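Local coordinates for alcohol dehydrogenase superfamily protein (Novosphingobium aromaticivorans, PDB 3GAZ) that probably works as an NADP-dependent oxidoreductase of the medium-chain dehydrogenase/reductase type, pairing a GroES-like domain with a Rossmann-type nucleotide-binding domain, at residues A[37-42]-A[69-74]; A[154-159]-A[219-224]. All coordinates share one frame; numbering follows the deposited sequence.

Interaction 1 of 2, residues A[37-42]-A[69-74]; sequences VQIEAS and MDLAGT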
# COMPACT_ATOMS: atom_id res chain seq x y z
N VAL A 37 14.86 -12.02 3.46
CA VAL A 37 15.67 -12.34 2.31
C VAL A 37 16.84 -11.39 2.16
O VAL A 37 16.68 -10.17 2.19
CB VAL A 37 14.86 -12.27 1.00
CG1 VAL A 37 15.77 -12.60 -0.19
CG2 VAL A 37 13.68 -13.25 1.07
N GLN A 38 18.03 -11.96 2.02
CA GLN A 38 19.22 -11.15 1.80
C GLN A 38 19.22 -11.08 0.28
O GLN A 38 19.47 -12.08 -0.39
CB GLN A 38 20.46 -11.86 2.31
CG GLN A 38 21.75 -11.09 2.09
CD GLN A 38 22.91 -11.67 2.86
OE1 GLN A 38 23.21 -12.86 2.75
NE2 GLN A 38 23.58 -10.83 3.64
N ILE A 39 18.90 -9.90 -0.24
CA ILE A 39 18.81 -9.70 -1.68
C ILE A 39 20.16 -9.60 -2.38
O ILE A 39 20.98 -8.75 -2.04
CB ILE A 39 17.98 -8.43 -1.99
CG1 ILE A 39 16.58 -8.57 -1.38
CG2 ILE A 39 17.90 -8.21 -3.50
CD1 ILE A 39 15.71 -7.32 -1.50
N GLU A 40 20.37 -10.47 -3.36
CA GLU A 40 21.62 -10.48 -4.11
C GLU A 40 21.46 -9.81 -5.48
O GLU A 40 22.40 -9.22 -6.01
CB GLU A 40 22.15 -11.92 -4.24
CG GLU A 40 22.54 -12.50 -2.88
CD GLU A 40 23.04 -13.94 -2.94
OE1 GLU A 40 23.88 -14.25 -3.81
OE2 GLU A 40 22.58 -14.75 -2.11
N ALA A 41 20.25 -9.89 -6.04
CA ALA A 41 19.95 -9.28 -7.33
C ALA A 41 18.52 -8.75 -7.33
O ALA A 41 17.60 -9.41 -6.84
CB ALA A 41 20.13 -10.30 -8.46
N SER A 42 18.36 -7.54 -7.87
CA SER A 42 17.06 -6.88 -7.94
C SER A 42 16.70 -6.70 -9.42
O SER A 42 17.44 -6.09 -10.18
CB SER A 42 17.14 -5.51 -7.24
OG SER A 42 15.92 -4.79 -7.32
N MSE A 69 10.50 -4.34 -7.89
CA MSE A 69 9.49 -5.35 -7.60
C MSE A 69 9.98 -6.80 -7.55
O MSE A 69 9.45 -7.62 -6.79
CB MSE A 69 8.35 -5.24 -8.63
CG MSE A 69 7.81 -3.83 -8.81
SE MSE A 69 6.62 -3.68 -10.19
CE MSE A 69 7.61 -3.19 -11.43
N ASP A 70 10.99 -7.12 -8.36
CA ASP A 70 11.54 -8.48 -8.42
C ASP A 70 12.84 -8.65 -7.63
O ASP A 70 13.65 -7.73 -7.53
CB ASP A 70 11.85 -8.87 -9.87
CG ASP A 70 10.61 -9.01 -10.74
OD1 ASP A 70 9.60 -9.58 -10.27
OD2 ASP A 70 10.65 -8.57 -11.92
N LEU A 71 13.04 -9.85 -7.08
CA LEU A 71 14.26 -10.13 -6.36
C LEU A 71 14.73 -11.57 -6.50
O LEU A 71 13.99 -12.44 -6.96
CB LEU A 71 14.11 -9.79 -4.87
CG LEU A 71 13.13 -10.54 -3.97
CD1 LEU A 71 13.52 -12.01 -3.82
CD2 LEU A 71 13.11 -9.87 -2.60
N ALA A 72 15.98 -11.78 -6.11
CA ALA A 72 16.60 -13.09 -6.11
C ALA A 72 17.64 -12.97 -5.01
O ALA A 72 18.42 -12.01 -4.98
CB ALA A 72 17.28 -13.37 -7.45
N GLY A 73 17.65 -13.92 -4.08
CA GLY A 73 18.61 -13.84 -3.00
C GLY A 73 18.66 -15.10 -2.16
O GLY A 73 18.39 -16.20 -2.64
N THR A 74 19.00 -14.93 -0.89
CA THR A 74 19.11 -16.04 0.04
C THR A 74 18.36 -15.75 1.34
O THR A 74 18.33 -14.61 1.82
CB THR A 74 20.59 -16.32 0.39
OG1 THR A 74 21.29 -16.70 -0.80
CG2 THR A 74 20.71 -17.43 1.42
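Asp-70 opens the pairing through its backbone: its carbonyl O takes a CA-H...O contact from Ser-42, and the same O is hydrogen-bonded to Thr-104, whose hydroxyl also bonds Ser-42 OG. Leu-71 CG sits in the crowded position between backbone N and carbonyl carbon (chi1 64°). Leu-71 CD2 meets Ile-39 CD1 at 3.8 Å, the two side chains crossing at about a right angle. Ala-72 carries the irregularity. Its carbonyl O is gripped by two successive amides, Glu-40 N and Ala-41 N, each at 3.0 Å and both in the carbonyl plane, while Ala-72 N returns a bond to Ala-41 O. At Gly-73 the chains close to 4.3 Å between Gly-73 CA and Ile-39 CA; a CB here would collide with Gln-38 O. Thr-74 ends the segment with a two-way backbone pair to Gln-38, the shorter bond being Gln-38 N to Thr-74 O at 2.7 Å. Its hydroxyl OG1 donates to Glu-40 OE2 at 2.7 Å, nearly along the carboxylate C-O bond, a side-chain bond that joins the strands beside the bulge. Two residues facing one across antiparallel strands define a classic beta bulge, here turning the chain a corner within the mixed sheet of the GroES-like domain.

Interaction 2 of 2, residues A[154-159]-A[219-224]; sequences VLIQGG and LVYDTL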
# COMPACT_ATOMS: atom_id res chain seq x y z
N VAL A 154 -0.37 -19.72 -31.51
CA VAL A 154 -0.26 -18.59 -30.61
C VAL A 154 0.60 -17.49 -31.20
O VAL A 154 1.69 -17.75 -31.70
CB VAL A 154 0.35 -19.01 -29.24
CG1 VAL A 154 0.57 -17.79 -28.36
CG2 VAL A 154 -0.55 -20.02 -28.55
N LEU A 155 0.10 -16.26 -31.14
CA LEU A 155 0.83 -15.11 -31.65
C LEU A 155 1.20 -14.20 -30.48
O LEU A 155 0.32 -13.70 -29.78
CB LEU A 155 -0.03 -14.32 -32.64
CG LEU A 155 0.57 -12.99 -33.10
CD1 LEU A 155 1.84 -13.26 -33.91
CD2 LEU A 155 -0.45 -12.21 -33.92
N ILE A 156 2.49 -14.00 -30.26
CA ILE A 156 2.96 -13.13 -29.19
C ILE A 156 3.39 -11.81 -29.81
O ILE A 156 4.30 -11.78 -30.64
CB ILE A 156 4.18 -13.73 -28.44
CG1 ILE A 156 3.82 -15.09 -27.84
CG2 ILE A 156 4.63 -12.75 -27.35
CD1 ILE A 156 2.71 -15.04 -26.82
N GLN A 157 2.73 -10.72 -29.43
CA GLN A 157 3.05 -9.39 -29.93
C GLN A 157 4.15 -8.79 -29.06
O GLN A 157 3.92 -8.50 -27.88
CB GLN A 157 1.81 -8.50 -29.89
CG GLN A 157 0.62 -9.05 -30.67
CD GLN A 157 0.69 -8.73 -32.16
OE1 GLN A 157 1.75 -8.83 -32.78
NE2 GLN A 157 -0.45 -8.35 -32.73
N GLY A 158 5.33 -8.59 -29.64
CA GLY A 158 6.45 -8.04 -28.89
C GLY A 158 7.26 -9.16 -28.27
O GLY A 158 7.58 -9.13 -27.07
N GLY A 159 7.61 -10.15 -29.09
CA GLY A 159 8.36 -11.31 -28.63
C GLY A 159 9.73 -11.08 -28.02
O GLY A 159 10.23 -11.94 -27.31
N LEU A 219 -4.86 -18.00 -30.31
CA LEU A 219 -4.58 -17.14 -29.17
C LEU A 219 -3.59 -16.02 -29.50
O LEU A 219 -2.55 -16.27 -30.10
CB LEU A 219 -4.01 -18.00 -28.03
CG LEU A 219 -3.60 -17.35 -26.71
CD1 LEU A 219 -4.79 -16.60 -26.09
CD2 LEU A 219 -3.10 -18.44 -25.76
N VAL A 220 -3.93 -14.79 -29.13
CA VAL A 220 -3.04 -13.65 -29.37
C VAL A 220 -2.72 -12.95 -28.05
O VAL A 220 -3.62 -12.54 -27.32
CB VAL A 220 -3.67 -12.61 -30.31
CG1 VAL A 220 -2.70 -11.44 -30.51
CG2 VAL A 220 -4.01 -13.24 -31.67
N TYR A 221 -1.43 -12.82 -27.73
CA TYR A 221 -1.05 -12.14 -26.50
C TYR A 221 -0.41 -10.79 -26.80
O TYR A 221 0.71 -10.72 -27.33
CB TYR A 221 -0.07 -12.99 -25.68
CG TYR A 221 0.01 -12.56 -24.22
CD1 TYR A 221 0.11 -11.21 -23.88
CD2 TYR A 221 -0.02 -13.49 -23.19
CE1 TYR A 221 0.18 -10.80 -22.54
CE2 TYR A 221 0.05 -13.09 -21.85
CZ TYR A 221 0.15 -11.75 -21.54
OH TYR A 221 0.21 -11.34 -20.22
N ASP A 222 -1.12 -9.72 -26.47
CA ASP A 222 -0.64 -8.37 -26.67
C ASP A 222 0.18 -7.94 -25.46
O ASP A 222 -0.35 -7.85 -24.36
CB ASP A 222 -1.81 -7.41 -26.86
CG ASP A 222 -1.40 -5.96 -26.74
OD1 ASP A 222 -0.36 -5.59 -27.32
OD2 ASP A 222 -2.12 -5.19 -26.08
N THR A 223 1.47 -7.69 -25.66
CA THR A 223 2.32 -7.25 -24.56
C THR A 223 2.70 -5.79 -24.74
O THR A 223 3.45 -5.24 -23.93
CB THR A 223 3.64 -8.04 -24.47
OG1 THR A 223 4.54 -7.58 -25.49
CG2 THR A 223 3.39 -9.53 -24.64
N LEU A 224 2.17 -5.16 -25.79
CA LEU A 224 2.50 -3.76 -26.07
C LEU A 224 1.36 -2.78 -25.82
O LEU A 224 1.60 -1.64 -25.41
CB LEU A 224 3.00 -3.64 -27.51
CG LEU A 224 4.32 -4.39 -27.79
CD1 LEU A 224 4.63 -4.41 -29.28
CD2 LEU A 224 5.45 -3.72 -27.01
O HOH W 1 7.06 -7.80 -24.17
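Thr-223 and Gln-157 meet where two parallel strands run out, the threonine side chain closing on a single carbonyl oxygen. Thr-223 CB lies 3.5 Å from Gln-157 O. From there CG2 packs against the same carbonyl oxygen, while OG1, held between the backbone N and the carbonyl carbon (chi1 76°), donates to Gln-157 O at 2.6 Å in the carbonyl plane. The backbone amide of Thr-223 adds only a weak bond to that oxygen. A water donates to Thr-223 OG1 and, at 3.2 Å, to Gly-158 O, bridging the two loops. Gly-158 has a positive phi (91°), and a CB on it would clash with Thr-223 OG1.

Behind this end the strands are regular, with axes 11° apart. Leu-155 bonds the strand 219-222 twice, its N to Leu-219 O and its O to Tyr-221 N, and Gln-157 N reaches Tyr-221 O. On the face packed against helix 162-173, Ile-156 CD1 touches Tyr-221 CB at 3.6 Å; on the other Gln-157 CG rests 4.1 Å from Val-220 CG1, and the chain bends at chi2 and OE1 bonds Thr-181 OG1. Asp-222 OD1 accepts from Leu-224 N at 3.0 Å, above the carboxylate plane, forming an Asx turn, and also takes Gly-225 N.

Gly-159 begins a GxGxxG pattern, consistent with the dinucleotide-binding turn of a Rossmann fold. The chemistry thus divides in two: apolar side chains and straight amide bonds join the strands, whereas a hydroxyl, a water and a carboxylate fix the loops leaving them, probably helping to shape the NADP-binding end.

Interaction 1 comes first in the chain and is complete before the first residue of interaction 2; the two lie on opposite sides of the chain's centre, their own centres 29 Å apart and their nearest atoms about 13 Å apart. They share no sheet. Residues 37-42 and 69-74 belong to the mixed sheet that also takes in the C-terminal strand 332-334, whereas 154-159 and 219-224 cover the ends of the two central strands of a six-stranded parallel sheet of order 3-2-1-4-5-6, and the turns after them. Antiparallel bulge and parallel pairing of the first and fourth strands thus represent the two halves of a medium-chain dehydrogenase/reductase, in which the GroES-like half usually contributes to the catalytic cleft and the Rossmann half probably holds the cofactor.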